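DNA polymerase beta (Leishmania infantum, PDB 4P4M) catalyses template-directed addition of deoxyribonucleotides to DNA as a family X polymerase and probably works in DNA repair, including base excision repair. Local coordinates at residues A[164-168]-A[181-187]; A[195-201]-A[271-277]. One frame throughout, in Å; residues are numbered along the deposited sequence. Where two conformers were deposited one is given.

Contact 1. Residues A[164-168]-A[181-187]. With D3T (2',3'-dideoxy-thymidine-5'-triphosphate), chain D.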
ATOM      1  N   GLU A 164       4.919  12.673  -5.677  1.00 16.88           N
ATOM      2  CA  GLU A 164       4.174  13.325  -4.597  1.00 19.18           C
ATOM      3  C   GLU A 164       3.467  14.600  -5.078  1.00 22.67           C
ATOM      4  O   GLU A 164       2.276  14.802  -4.818  1.00 20.85           O
ATOM      5  CB  GLU A 164       5.086  13.648  -3.411  1.00 21.00           C
ATOM      6  CG  GLU A 164       4.336  14.271  -2.233  1.00 23.84           C
ATOM      7  CD  GLU A 164       5.141  14.217  -0.943  1.00 33.63           C
ATOM      8  OE1 GLU A 164       6.285  14.708  -0.944  1.00 31.23           O
ATOM      9  OE2 GLU A 164       4.637  13.661   0.056  1.00 40.84           O
ATOM     10  N   ASN A 165       4.206  15.470  -5.762  1.00 20.65           N
ATOM     11  CA  ASN A 165       3.637  16.733  -6.232  1.00 24.38           C
ATOM     12  C   ASN A 165       2.518  16.511  -7.250  1.00 23.71           C
ATOM     13  O   ASN A 165       1.498  17.204  -7.230  1.00 20.97           O
ATOM     14  CB  ASN A 165       4.722  17.635  -6.842  1.00 27.90           C
ATOM     15  CG  ASN A 165       5.766  18.078  -5.821  1.00 32.11           C
ATOM     16  OD1 ASN A 165       5.559  17.974  -4.613  1.00 34.19           O
ATOM     17  ND2 ASN A 165       6.891  18.581  -6.309  1.00 34.10           N
ATOM     18  N   TYR A 166       2.719  15.539  -8.140  1.00 21.44           N
ATOM     19  CA  TYR A 166       1.748  15.221  -9.183  1.00 21.97           C
ATOM     20  C   TYR A 166       0.437  14.724  -8.574  1.00 22.76           C
ATOM     21  O   TYR A 166      -0.640  15.211  -8.919  1.00 22.25           O
ATOM     22  CB  TYR A 166       2.313  14.169 -10.153  1.00 22.38           C
ATOM     23  CG  TYR A 166       1.435  13.889 -11.362  1.00 22.05           C
ATOM     24  CD1 TYR A 166       1.560  14.639 -12.526  1.00 25.89           C
ATOM     25  CD2 TYR A 166       0.480  12.879 -11.335  1.00 20.97           C
ATOM     26  CE1 TYR A 166       0.753  14.384 -13.637  1.00 26.69           C
ATOM     27  CE2 TYR A 166      -0.327  12.615 -12.440  1.00 18.51           C
ATOM     28  CZ  TYR A 166      -0.187  13.373 -13.580  1.00 23.79           C
ATOM     29  OH  TYR A 166      -0.991  13.107 -14.666  1.00 23.44           O
ATOM     30  N   LEU A 167       0.526  13.746  -7.678  1.00 19.51           N
ATOM     31  CA  LEU A 167      -0.678  13.178  -7.061  1.00 20.20           C
ATOM     32  C   LEU A 167      -1.428  14.227  -6.229  1.00 18.18           C
ATOM     33  O   LEU A 167      -2.669  14.268  -6.242  1.00 20.30           O
ATOM     34  CB  LEU A 167      -0.329  11.947  -6.210  1.00 16.79           C
ATOM     35  CG  LEU A 167       0.098  10.700  -7.013  1.00 18.31           C
ATOM     36  CD1 LEU A 167       0.762   9.662  -6.119  1.00 20.09           C
ATOM     37  CD2 LEU A 167      -1.089  10.082  -7.765  1.00 18.91           C
ATOM     38  N   ARG A 168      -0.685  15.076  -5.512  1.00 17.96           N
ATOM     39  CA  ARG A 168      -1.310  16.150  -4.724  1.00 19.94           C
ATOM     40  C   ARG A 168      -2.055  17.154  -5.612  1.00 25.20           C
ATOM     41  O   ARG A 168      -3.183  17.580  -5.306  1.00 20.00           O
ATOM     42  CB  ARG A 168      -0.270  16.889  -3.862  1.00 21.83           C
ATOM     43  CG  ARG A 168       0.192  16.102  -2.643  1.00 30.14           C
ATOM     44  CD  ARG A 168       1.088  16.943  -1.726  1.00 36.93           C
ATOM     45  NE  ARG A 168       1.249  16.305  -0.425  1.00 33.06           N
ATOM     46  CZ  ARG A 168       2.258  16.538   0.403  1.00 46.71           C
ATOM     47  NH1 ARG A 168       3.214  17.399   0.061  1.00 40.39           N
ATOM     48  NH2 ARG A 168       2.311  15.906   1.571  1.00 38.44           N
ATOM     49  N   ILE A 181      -3.334  14.129  -0.051  1.00 19.73           N
ATOM     50  CA  ILE A 181      -2.441  13.008  -0.363  1.00 18.42           C
ATOM     51  C   ILE A 181      -1.153  13.115   0.455  1.00 20.82           C
ATOM     52  O   ILE A 181      -0.553  14.199   0.546  1.00 21.30           O
ATOM     53  CB  ILE A 181      -2.049  12.992  -1.869  1.00 23.39           C
ATOM     54  CG1 ILE A 181      -3.236  12.607  -2.749  1.00 22.76           C
ATOM     55  CG2 ILE A 181      -0.876  12.026  -2.105  1.00 26.67           C
ATOM     56  CD1 ILE A 181      -3.530  11.100  -2.782  1.00 25.55           C
ATOM     57  N   LEU A 182      -0.736  11.992   1.044  1.00 17.43           N
ATOM     58  CA  LEU A 182       0.527  11.887   1.789  1.00 22.75           C
ATOM     59  C   LEU A 182       1.296  10.655   1.295  1.00 24.03           C
ATOM     60  O   LEU A 182       0.729   9.563   1.209  1.00 20.39           O
ATOM     61  CB  LEU A 182       0.256  11.733   3.294  1.00 24.56           C
ATOM     62  CG  LEU A 182      -0.451  12.876   4.042  1.00 45.60           C
ATOM     63  CD1 LEU A 182      -1.260  12.371   5.244  1.00 50.34           C
ATOM     64  CD2 LEU A 182       0.548  13.955   4.473  1.00 41.02           C
ATOM     65  N   ILE A 183       2.577  10.823   0.979  1.00 19.40           N
ATOM     66  CA  ILE A 183       3.402   9.699   0.530  1.00 18.97           C
ATOM     67  C   ILE A 183       4.218   9.166   1.711  1.00 20.78           C
ATOM     68  O   ILE A 183       4.957   9.922   2.349  1.00 21.13           O
ATOM     69  CB  ILE A 183       4.361  10.105  -0.619  1.00 25.76           C
ATOM     70  CG1 ILE A 183       3.588  10.784  -1.765  1.00 28.87           C
ATOM     71  CG2 ILE A 183       5.142   8.889  -1.120  1.00 19.12           C
ATOM     72  CD1 ILE A 183       2.460   9.927  -2.382  1.00 23.81           C
ATOM     73  N   CYS A 184       4.081   7.874   1.996  1.00 18.75           N
ATOM     74  CA  CYS A 184       4.756   7.242   3.132  1.00 18.14           C
ATOM     75  C   CYS A 184       5.845   6.277   2.663  1.00 20.66           C
ATOM     76  O   CYS A 184       6.667   6.648   1.844  1.00 17.56           O
ATOM     77  CB  CYS A 184       3.740   6.538   4.035  1.00 18.30           C
ATOM     78  SG  CYS A 184       2.535   7.706   4.753  1.00 23.04           S
ATOM     79  N   GLY A 185       5.842   5.042   3.169  1.00 19.11           N
ATOM     80  CA  GLY A 185       6.837   4.055   2.760  1.00 19.27           C
ATOM     81  C   GLY A 185       8.285   4.469   3.035  1.00 19.77           C
ATOM     82  O   GLY A 185       8.551   5.329   3.873  1.00 19.15           O
ATOM     83  N   SER A 186       9.228   3.851   2.323  1.00 20.01           N
ATOM     84  CA  SER A 186      10.651   4.118   2.533  1.00 20.24           C
ATOM     85  C   SER A 186      11.072   5.533   2.123  1.00 23.39           C
ATOM     86  O   SER A 186      12.103   6.032   2.574  1.00 23.05           O
ATOM     87  CB  SER A 186      11.514   3.068   1.808  1.00 20.94           C
ATOM     88  OG  SER A 186      11.250   3.090   0.415  1.00 22.98           O
ATOM     89  N   TYR A 187      10.271   6.167   1.272  1.00 18.88           N
ATOM     90  CA  TYR A 187      10.436   7.582   0.946  1.00 22.46           C
ATOM     91  C   TYR A 187      10.319   8.472   2.188  1.00 19.98           C
ATOM     92  O   TYR A 187      11.174   9.331   2.425  1.00 19.92           O
ATOM     93  CB  TYR A 187       9.390   7.994  -0.095  1.00 19.50           C
ATOM     94  CG  TYR A 187       9.275   9.486  -0.373  1.00 21.54           C
ATOM     95  CD1 TYR A 187      10.232  10.148  -1.137  1.00 24.93           C
ATOM     96  CD2 TYR A 187       8.178  10.219   0.077  1.00 23.47           C
ATOM     97  CE1 TYR A 187      10.116  11.505  -1.417  1.00 29.63           C
ATOM     98  CE2 TYR A 187       8.056  11.579  -0.193  1.00 23.40           C
ATOM     99  CZ  TYR A 187       9.027  12.212  -0.940  1.00 30.36           C
ATOM    100  OH  TYR A 187       8.913  13.555  -1.220  1.00 32.32           O
TER
HETATM  101  PA  D3T D 401       6.668  -1.704   1.157  1.00 23.55           P
HETATM  102  O1A D3T D 401       6.250  -0.814   0.036  1.00 18.46           O
HETATM  103  O2A D3T D 401       6.516  -3.172   0.872  1.00 19.67           O
HETATM  104  O5' D3T D 401       5.146  -1.526   2.073  1.00 27.45           O
HETATM  105  C5' D3T D 401       4.882  -0.282   2.483  1.00 25.03           C
HETATM  106  C4' D3T D 401       4.488  -0.242   4.013  1.00 20.59           C
HETATM  107  O4' D3T D 401       3.535  -1.266   4.316  1.00 19.83           O
HETATM  108  C1' D3T D 401       3.780  -1.779   5.582  1.00 19.83           C
HETATM  109  N1  D3T D 401       3.906  -3.266   5.507  1.00 20.55           N
HETATM  110  C6  D3T D 401       4.613  -3.834   4.461  1.00 22.42           C
HETATM  111  C2  D3T D 401       3.335  -4.096   6.550  1.00 20.17           C
HETATM  112  O2  D3T D 401       2.727  -3.612   7.474  1.00 21.30           O
HETATM  113  N3  D3T D 401       3.521  -5.498   6.435  1.00 23.70           N
HETATM  114  C4  D3T D 401       4.204  -5.968   5.400  1.00 24.68           C
HETATM  115  O4  D3T D 401       4.359  -7.305   5.322  1.00 21.66           O
HETATM  116  C5  D3T D 401       4.791  -5.201   4.349  1.00 23.30           C
HETATM  117  C5M D3T D 401       5.528  -5.873   3.260  1.00 27.94           C
HETATM  118  C2' D3T D 401       5.099  -1.187   6.129  1.00 24.15           C
HETATM  119  C3' D3T D 401       5.715  -0.555   4.899  1.00 21.97           C
HETATM  120  O3A D3T D 401       7.625  -1.248   2.285  1.00 30.73           O
HETATM  121  PB  D3T D 401       8.814   0.002   2.035  1.00 22.77           P
HETATM  122  O1B D3T D 401       7.934   1.107   1.560  1.00 17.64           O
HETATM  123  O2B D3T D 401       9.213   0.070   3.481  1.00 23.22           O
HETATM  124  O3B D3T D 401       9.978  -0.348   1.098  1.00 30.07           O
HETATM  125  PG  D3T D 401      10.217  -0.272  -0.588  1.00 23.74           P
HETATM  126  O1G D3T D 401       8.947   0.241  -1.197  1.00 19.10           O
HETATM  127  O2G D3T D 401      10.504  -1.722  -0.946  1.00 25.69           O
HETATM  128  O3G D3T D 401      11.369   0.696  -0.752  1.00 20.20           O
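Leu-167 packs on Ile-181 and Ile-183 where helix 157-175 lies along strand 179-183 in the palm domain of this family X polymerase, a helix-on-sheet layer whose segments run nearly antiparallel (163°), the axes of the short segments 8.4 Å apart at closest approach. The tight part is apolar. Leu-167 CB rests 4.1 Å from Ile-181 CG2, and the side chain of Leu-167 crosses that of Ile-183 at about a right angle, with the two CD1 methyls as the meeting atoms. Leu-227 and Phe-223 of helix 219-229 add to this buried side. Ile-183 also turns CG1 against the aliphatic part of Glu-164, whose CG lies 3.6 Å away; with CG trans to the backbone nitrogen (chi1 -177°) and the chain extended beyond it, Glu-164 runs alongside the isoleucine in the opposite sense and carries its carboxylate to the hydroxyl of Tyr-187.

Toward solvent the packing gives way to polar links. The exposed Arg-168 runs extended from CG to NE and donates from NE to the backbone O of Ile-181, 2.9 Å away and close to the guanidinium plane. Over one face of that guanidinium sits Glu-164 OE2, 3.6 Å from NH2 of Arg-168, a salt bridge of charges alone. Just beyond the nucleotide pocket the second segment returns to the helix: Tyr-187 OH donates to Glu-164 OE1 at 2.9 Å, arriving 46° out of the carboxylate plane.

Contact 2. Residues A[195-201]-A[271-277]; sequences GDVDAIL and RVDIRLI. With MG (magnesium ion), chain E; D3T (2',3'-dideoxy-thymidine-5'-triphosphate), chain D; nucleotides of chain B; nucleotides of chain C.
Asp-196 meets Arg-271 where strand 193-203 runs beside the parallel strand 270-277; the side chain of Asp-196 can be followed outward. CB lies 3.3 Å from the backbone O of Arg-271 and also sits over one face of that residue's guanidinium group. CG stands between the backbone nitrogen and the carbonyl carbon (chi1 77°), which turns the carboxylate into the active site. There OD1 binds the magnesium ion at 2.2 Å and comes close to O1G of the bound nucleotide. OD2 faces Asp-273 OD2 at 3.1 Å, two acceptors with carboxylate planes 83° apart.

The magnesium also takes Asp-198 OD2, one oxygen from each of the three phosphates, and water 3, which donates to the backbone O of Asp-196 as well. On the DNA side, an edge of the Arg-271 guanidinium is turned to the phosphate of DA5 of chain B, and Asp-273 OD2 approaches C5' of the same nucleotide at 3.2 Å.

Underneath, six backbone bonds alternate across the strands, from Val-197 N to Arg-271 O (2.8 Å) through to Ile-277 N to Leu-201 O (3.0 Å). Val-197, Ala-199 and Leu-201 share one sheet face with Val-272, Ile-274 and Leu-276; the other carries Asp-198 and Asp-273, then Ile-200 and Arg-275. Two metal-binding aspartates one residue apart, with a third on the next strand, make the carboxylate site characteristic of the family X polymerase palm.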
ATOM      1  N   GLY A 195      11.232   1.184  -3.571  1.00 19.73           N
ATOM      2  CA  GLY A 195      10.723   0.178  -4.488  1.00 23.34           C
ATOM      3  C   GLY A 195       9.439   0.597  -5.194  1.00 23.93           C
ATOM      4  O   GLY A 195       9.234   0.259  -6.358  1.00 22.94           O
ATOM      5  N   ASP A 196       8.575   1.326  -4.491  1.00 21.27           N
ATOM      6  CA  ASP A 196       7.267   1.723  -5.032  1.00 16.04           C
ATOM      7  C   ASP A 196       6.858   3.082  -4.460  1.00 19.83           C
ATOM      8  O   ASP A 196       7.640   3.735  -3.749  1.00 18.86           O
ATOM      9  CB  ASP A 196       6.202   0.647  -4.748  1.00 18.25           C
ATOM     10  CG  ASP A 196       5.689   0.672  -3.301  1.00 27.47           C
ATOM     11  OD1 ASP A 196       6.399   1.194  -2.435  1.00 19.03           O
ATOM     12  OD2 ASP A 196       4.563   0.196  -3.020  1.00 36.34           O
ATOM     13  N   VAL A 197       5.645   3.514  -4.782  1.00 19.03           N
ATOM     14  CA  VAL A 197       5.076   4.732  -4.206  1.00 21.48           C
ATOM     15  C   VAL A 197       3.896   4.351  -3.299  1.00 20.65           C
ATOM     16  O   VAL A 197       2.912   3.797  -3.785  1.00 17.22           O
ATOM     17  CB  VAL A 197       4.572   5.682  -5.319  1.00 18.67           C
ATOM     18  CG1 VAL A 197       3.926   6.939  -4.699  1.00 21.36           C
ATOM     19  CG2 VAL A 197       5.708   6.072  -6.247  1.00 19.32           C
ATOM     20  N   ASP A 198       3.996   4.633  -1.993  1.00 17.08           N
ATOM     21  CA  ASP A 198       2.923   4.320  -1.043  1.00 20.46           C
ATOM     22  C   ASP A 198       2.165   5.577  -0.640  1.00 21.69           C
ATOM     23  O   ASP A 198       2.681   6.402   0.127  1.00 20.51           O
ATOM     24  CB  ASP A 198       3.483   3.658   0.226  1.00 23.09           C
ATOM     25  CG  ASP A 198       4.222   2.361  -0.070  1.00 24.60           C
ATOM     26  OD1 ASP A 198       3.600   1.407  -0.585  1.00 25.20           O
ATOM     27  OD2 ASP A 198       5.434   2.299   0.220  1.00 20.44           O
ATOM     28  N   ALA A 199       0.942   5.723  -1.142  1.00 16.99           N
ATOM     29  CA  ALA A 199       0.170   6.934  -0.890  1.00 19.22           C
ATOM     30  C   ALA A 199      -1.038   6.673   0.019  1.00 16.95           C
ATOM     31  O   ALA A 199      -1.662   5.610  -0.056  1.00 17.78           O
ATOM     32  CB  ALA A 199      -0.290   7.553  -2.214  1.00 18.42           C
ATOM     33  N   ILE A 200      -1.341   7.645   0.881  1.00 15.84           N
ATOM     34  CA  ILE A 200      -2.600   7.675   1.633  1.00 16.64           C
ATOM     35  C   ILE A 200      -3.480   8.798   1.103  1.00 15.43           C
ATOM     36  O   ILE A 200      -3.038   9.947   0.972  1.00 18.97           O
ATOM     37  CB  ILE A 200      -2.373   7.933   3.152  1.00 16.16           C
ATOM     38  CG1 ILE A 200      -1.552   6.806   3.777  1.00 18.11           C
ATOM     39  CG2 ILE A 200      -3.731   8.107   3.890  1.00 15.86           C
ATOM     40  CD1 ILE A 200      -1.045   7.138   5.202  1.00 25.94           C
ATOM     41  N   LEU A 201      -4.723   8.452   0.780  1.00 14.49           N
ATOM     42  CA  LEU A 201      -5.737   9.432   0.414  1.00 13.16           C
ATOM     43  C   LEU A 201      -6.713   9.553   1.589  1.00 13.63           C
ATOM     44  O   LEU A 201      -7.233   8.549   2.064  1.00 15.94           O
ATOM     45  CB  LEU A 201      -6.462   8.957  -0.850  1.00 15.02           C
ATOM     46  CG  LEU A 201      -7.685   9.749  -1.320  1.00 16.84           C
ATOM     47  CD1 LEU A 201      -7.286  11.170  -1.744  1.00 17.21           C
ATOM     48  CD2 LEU A 201      -8.399   9.008  -2.457  1.00 18.76           C
ATOM     49  N   ARG A 271       5.469   1.128  -9.654  1.00 18.31           N
ATOM     50  CA  ARG A 271       4.401   0.589  -8.816  1.00 18.55           C
ATOM     51  C   ARG A 271       3.842   1.672  -7.897  1.00 18.79           C
ATOM     52  O   ARG A 271       4.580   2.285  -7.122  1.00 19.10           O
ATOM     53  CB  ARG A 271       4.878  -0.619  -7.997  1.00 19.25           C
ATOM     54  CG  ARG A 271       5.124  -1.841  -8.867  1.00 17.82           C
ATOM     55  CD  ARG A 271       5.388  -3.099  -8.029  1.00 30.12           C
ATOM     56  NE  ARG A 271       6.563  -2.966  -7.168  1.00 27.69           N
ATOM     57  CZ  ARG A 271       6.515  -2.916  -5.835  1.00 34.41           C
ATOM     58  NH1 ARG A 271       5.354  -2.993  -5.195  1.00 27.07           N
ATOM     59  NH2 ARG A 271       7.630  -2.791  -5.137  1.00 34.18           N
ATOM     60  N   VAL A 272       2.537   1.907  -8.017  1.00 15.87           N
ATOM     61  CA  VAL A 272       1.850   2.911  -7.219  1.00 13.30           C
ATOM     62  C   VAL A 272       0.743   2.232  -6.413  1.00 18.63           C
ATOM     63  O   VAL A 272      -0.112   1.557  -6.979  1.00 17.36           O
ATOM     64  CB  VAL A 272       1.276   4.048  -8.112  1.00 18.02           C
ATOM     65  CG1 VAL A 272       0.444   5.049  -7.269  1.00 20.88           C
ATOM     66  CG2 VAL A 272       2.413   4.776  -8.857  1.00 16.46           C
ATOM     67  N   ASP A 273       0.784   2.400  -5.088  1.00 14.97           N
ATOM     68  CA  ASP A 273      -0.240   1.859  -4.186  1.00 17.93           C
ATOM     69  C   ASP A 273      -0.978   3.023  -3.522  1.00 21.21           C
ATOM     70  O   ASP A 273      -0.339   3.910  -2.958  1.00 21.64           O
ATOM     71  CB  ASP A 273       0.411   0.987  -3.086  1.00 18.91           C
ATOM     72  CG  ASP A 273       0.999  -0.317  -3.620  1.00 30.02           C
ATOM     73  OD1 ASP A 273       0.787  -0.665  -4.805  1.00 26.57           O
ATOM     74  OD2 ASP A 273       1.666  -1.015  -2.828  1.00 34.27           O
ATOM     75  N   ILE A 274      -2.312   3.042  -3.598  1.00 15.64           N
ATOM     76  CA  ILE A 274      -3.088   4.106  -2.939  1.00 15.40           C
ATOM     77  C   ILE A 274      -4.052   3.489  -1.913  1.00 16.62           C
ATOM     78  O   ILE A 274      -4.781   2.561  -2.250  1.00 18.56           O
ATOM     79  CB  ILE A 274      -3.898   4.940  -3.979  1.00 19.90           C
ATOM     80  CG1 ILE A 274      -2.988   5.432  -5.114  1.00 20.19           C
ATOM     81  CG2 ILE A 274      -4.660   6.107  -3.292  1.00 16.70           C
ATOM     82  CD1 ILE A 274      -3.733   5.996  -6.343  1.00 20.44           C
ATOM     83  N   ARG A 275      -4.019   3.964  -0.661  1.00 14.79           N
ATOM     84  CA  ARG A 275      -4.956   3.475   0.359  0.50 14.09           C
ATOM     85  C   ARG A 275      -5.855   4.623   0.816  1.00 17.59           C
ATOM     86  O   ARG A 275      -5.377   5.709   1.153  1.00 18.37           O
ATOM     87  CB  ARG A 275      -4.238   2.855   1.581  0.50 17.64           C
ATOM     88  CG  ARG A 275      -3.661   1.425   1.405  0.50 23.68           C
ATOM     89  CD  ARG A 275      -4.719   0.295   1.468  0.50 11.91           C
ATOM     90  NE  ARG A 275      -5.535   0.315   2.688  0.50 29.77           N
ATOM     91  CZ  ARG A 275      -5.433  -0.580   3.670  0.50 24.46           C
ATOM     92  NH1 ARG A 275      -4.561  -1.568   3.558  0.50 19.62           N
ATOM     93  NH2 ARG A 275      -6.206  -0.497   4.758  0.50 12.35           N
ATOM     94  N   LEU A 276      -7.165   4.378   0.812  1.00 16.52           N
ATOM     95  CA  LEU A 276      -8.150   5.368   1.257  1.00 12.90           C
ATOM     96  C   LEU A 276      -8.441   5.143   2.750  1.00 15.03           C
ATOM     97  O   LEU A 276      -8.805   4.034   3.148  1.00 14.97           O
ATOM     98  CB  LEU A 276      -9.451   5.220   0.443  1.00 16.16           C
ATOM     99  CG  LEU A 276     -10.640   6.111   0.846  1.00 17.66           C
ATOM    100  CD1 LEU A 276     -10.341   7.620   0.715  1.00 13.52           C
ATOM    101  CD2 LEU A 276     -11.919   5.735   0.035  1.00 15.62           C
ATOM    102  N   ILE A 277      -8.269   6.186   3.564  1.00 14.29           N
ATOM    103  CA  ILE A 277      -8.269   6.051   5.035  1.00 13.25           C
ATOM    104  C   ILE A 277      -9.168   7.117   5.668  1.00 15.72           C
ATOM    105  O   ILE A 277      -9.145   8.270   5.236  1.00 15.92           O
ATOM    106  CB  ILE A 277      -6.824   6.222   5.601  1.00 15.67           C
ATOM    107  CG1 ILE A 277      -5.885   5.117   5.089  1.00 17.68           C
ATOM    108  CG2 ILE A 277      -6.820   6.279   7.160  1.00 13.25           C
ATOM    109  CD1 ILE A 277      -6.250   3.695   5.553  1.00 20.55           C
TER
HETATM  110 MG    MG E 402       7.140   1.123  -0.411  1.00 25.33          MG
HETATM  111  PA  D3T D 401       6.668  -1.704   1.157  1.00 23.55           P
HETATM  112  O1A D3T D 401       6.250  -0.814   0.036  1.00 18.46           O
HETATM  113  O2A D3T D 401       6.516  -3.172   0.872  1.00 19.67           O
HETATM  114  O5' D3T D 401       5.146  -1.526   2.073  1.00 27.45           O
HETATM  115  C5' D3T D 401       4.882  -0.282   2.483  1.00 25.03           C
HETATM  116  C4' D3T D 401       4.488  -0.242   4.013  1.00 20.59           C
HETATM  117  O4' D3T D 401       3.535  -1.266   4.316  1.00 19.83           O
HETATM  118  C1' D3T D 401       3.780  -1.779   5.582  1.00 19.83           C
HETATM  119  N1  D3T D 401       3.906  -3.266   5.507  1.00 20.55           N
HETATM  120  C6  D3T D 401       4.613  -3.834   4.461  1.00 22.42           C
HETATM  121  C2  D3T D 401       3.335  -4.096   6.550  1.00 20.17           C
HETATM  122  O2  D3T D 401       2.727  -3.612   7.474  1.00 21.30           O
HETATM  123  N3  D3T D 401       3.521  -5.498   6.435  1.00 23.70           N
HETATM  124  C4  D3T D 401       4.204  -5.968   5.400  1.00 24.68           C
HETATM  125  O4  D3T D 401       4.359  -7.305   5.322  1.00 21.66           O
HETATM  126  C5  D3T D 401       4.791  -5.201   4.349  1.00 23.30           C
HETATM  127  C5M D3T D 401       5.528  -5.873   3.260  1.00 27.94           C
HETATM  128  C2' D3T D 401       5.099  -1.187   6.129  1.00 24.15           C
HETATM  129  C3' D3T D 401       5.715  -0.555   4.899  1.00 21.97           C
HETATM  130  O3A D3T D 401       7.625  -1.248   2.285  1.00 30.73           O
HETATM  131  PB  D3T D 401       8.814   0.002   2.035  1.00 22.77           P
HETATM  132  O1B D3T D 401       7.934   1.107   1.560  1.00 17.64           O
HETATM  133  O2B D3T D 401       9.213   0.070   3.481  1.00 23.22           O
HETATM  134  O3B D3T D 401       9.978  -0.348   1.098  1.00 30.07           O
HETATM  135  PG  D3T D 401      10.217  -0.272  -0.588  1.00 23.74           P
HETATM  136  O1G D3T D 401       8.947   0.241  -1.197  1.00 19.10           O
HETATM  137  O2G D3T D 401      10.504  -1.722  -0.946  1.00 25.69           O
HETATM  138  O3G D3T D 401      11.369   0.696  -0.752  1.00 20.20           O
ATOM    139  P    DA B   5       3.296  -5.301  -3.147  1.00 50.61           P
ATOM    140  OP1  DA B   5       3.393  -4.292  -4.223  1.00 67.04           O
ATOM    141  OP2  DA B   5       4.531  -5.783  -2.502  1.00 53.97           O
ATOM    142  O5'  DA B   5       2.289  -4.726  -2.062  1.00 36.69           O
ATOM    143  C5'  DA B   5       2.607  -3.634  -1.259  1.00 65.04           C
ATOM    144  C4'  DA B   5       1.389  -3.254  -0.445  1.00 66.32           C
ATOM    145  O4'  DA B   5       0.891  -4.416   0.272  1.00 53.43           O
ATOM    146  C3'  DA B   5       1.718  -2.229   0.630  1.00 64.80           C
ATOM    147  O3'  DA B   5       0.527  -1.529   1.024  1.00 65.46           O
ATOM    148  C2'  DA B   5       2.272  -3.162   1.708  1.00 47.14           C
ATOM    149  C1'  DA B   5       1.227  -4.270   1.650  1.00 43.56           C
ATOM    150  N9   DA B   5       1.586  -5.580   2.217  1.00 38.15           N
ATOM    151  C8   DA B   5       2.355  -6.570   1.668  1.00 31.05           C
ATOM    152  N7   DA B   5       2.452  -7.650   2.417  1.00 32.69           N
ATOM    153  C5   DA B   5       1.690  -7.354   3.539  1.00 33.35           C
ATOM    154  C6   DA B   5       1.382  -8.077   4.717  1.00 36.02           C
ATOM    155  N6   DA B   5       1.831  -9.313   4.982  1.00 31.98           N
ATOM    156  N1   DA B   5       0.585  -7.476   5.632  1.00 29.53           N
ATOM    157  C2   DA B   5       0.135  -6.243   5.371  1.00 35.16           C
ATOM    158  N3   DA B   5       0.359  -5.469   4.307  1.00 30.70           N
ATOM    159  C4   DA B   5       1.148  -6.085   3.420  1.00 30.02           C
TER
ATOM    160  P    DC C   4      -8.868  -4.598   5.753  1.00 22.35           P
ATOM    161  OP1  DC C   4      -9.673  -3.363   5.896  1.00 21.14           O
ATOM    162  OP2  DC C   4      -9.449  -5.912   6.118  1.00 21.51           O
ATOM    163  O5'  DC C   4      -8.376  -4.711   4.236  1.00 20.19           O
ATOM    164  C5'  DC C   4      -7.625  -3.652   3.634  1.00 15.51           C
ATOM    165  C4'  DC C   4      -7.497  -3.871   2.137  1.00 19.59           C
ATOM    166  O4'  DC C   4      -6.517  -4.926   1.913  1.00 20.45           O
ATOM    167  C3'  DC C   4      -8.775  -4.285   1.411  1.00 18.22           C
ATOM    168  O3'  DC C   4      -8.762  -3.564   0.175  1.00 19.41           O
ATOM    169  C2'  DC C   4      -8.623  -5.804   1.256  1.00 21.97           C
ATOM    170  C1'  DC C   4      -7.099  -6.002   1.213  1.00 21.78           C
ATOM    171  N1   DC C   4      -6.604  -7.262   1.879  1.00 23.66           N
ATOM    172  C2   DC C   4      -5.656  -8.037   1.208  1.00 27.06           C
ATOM    173  O2   DC C   4      -5.273  -7.658   0.093  1.00 24.58           O
ATOM    174  N3   DC C   4      -5.192  -9.179   1.784  1.00 24.24           N
ATOM    175  C4   DC C   4      -5.638  -9.541   2.989  1.00 27.06           C
ATOM    176  N4   DC C   4      -5.141 -10.675   3.511  1.00 25.92           N
ATOM    177  C5   DC C   4      -6.613  -8.765   3.697  1.00 23.75           C
ATOM    178  C6   DC C   4      -7.064  -7.638   3.117  1.00 24.54           C
TER
HETATM  179  O   HOH W   1       8.215   0.865  -8.873  1.00 19.48           O
HETATM  180  O   HOH W   2       8.955  -2.412  -7.906  1.00 35.37           O
HETATM  181  O   HOH W   3       8.011   3.179  -0.894  1.00 21.30           O

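The two contacts, their centres 8 Å apart, share one sheet: strand 179-183 of contact 1 runs antiparallel to strand 193-203 of contact 2. Cys-184 N to Asp-198 O and Leu-182 O to Ile-200 N, both 2.8 Å, are probable hydrogen bonds that join them. Ile-183 CD1 reaches Ala-199 CB at 3.6 Å, on the sheet face away from Asp-198, which joins the helix-side packing of contact 1 to contact 2. Gly-185 CA lies 3.4 Å from Asp-198 OD2, and both contacts converge on the nucleotide: Ser-186 OG (2.7 Å) and Gly-195 N (2.9 Å) donate to O3G, while Ser-186 N (3.1 Å) donates to O1B, also a magnesium ligand.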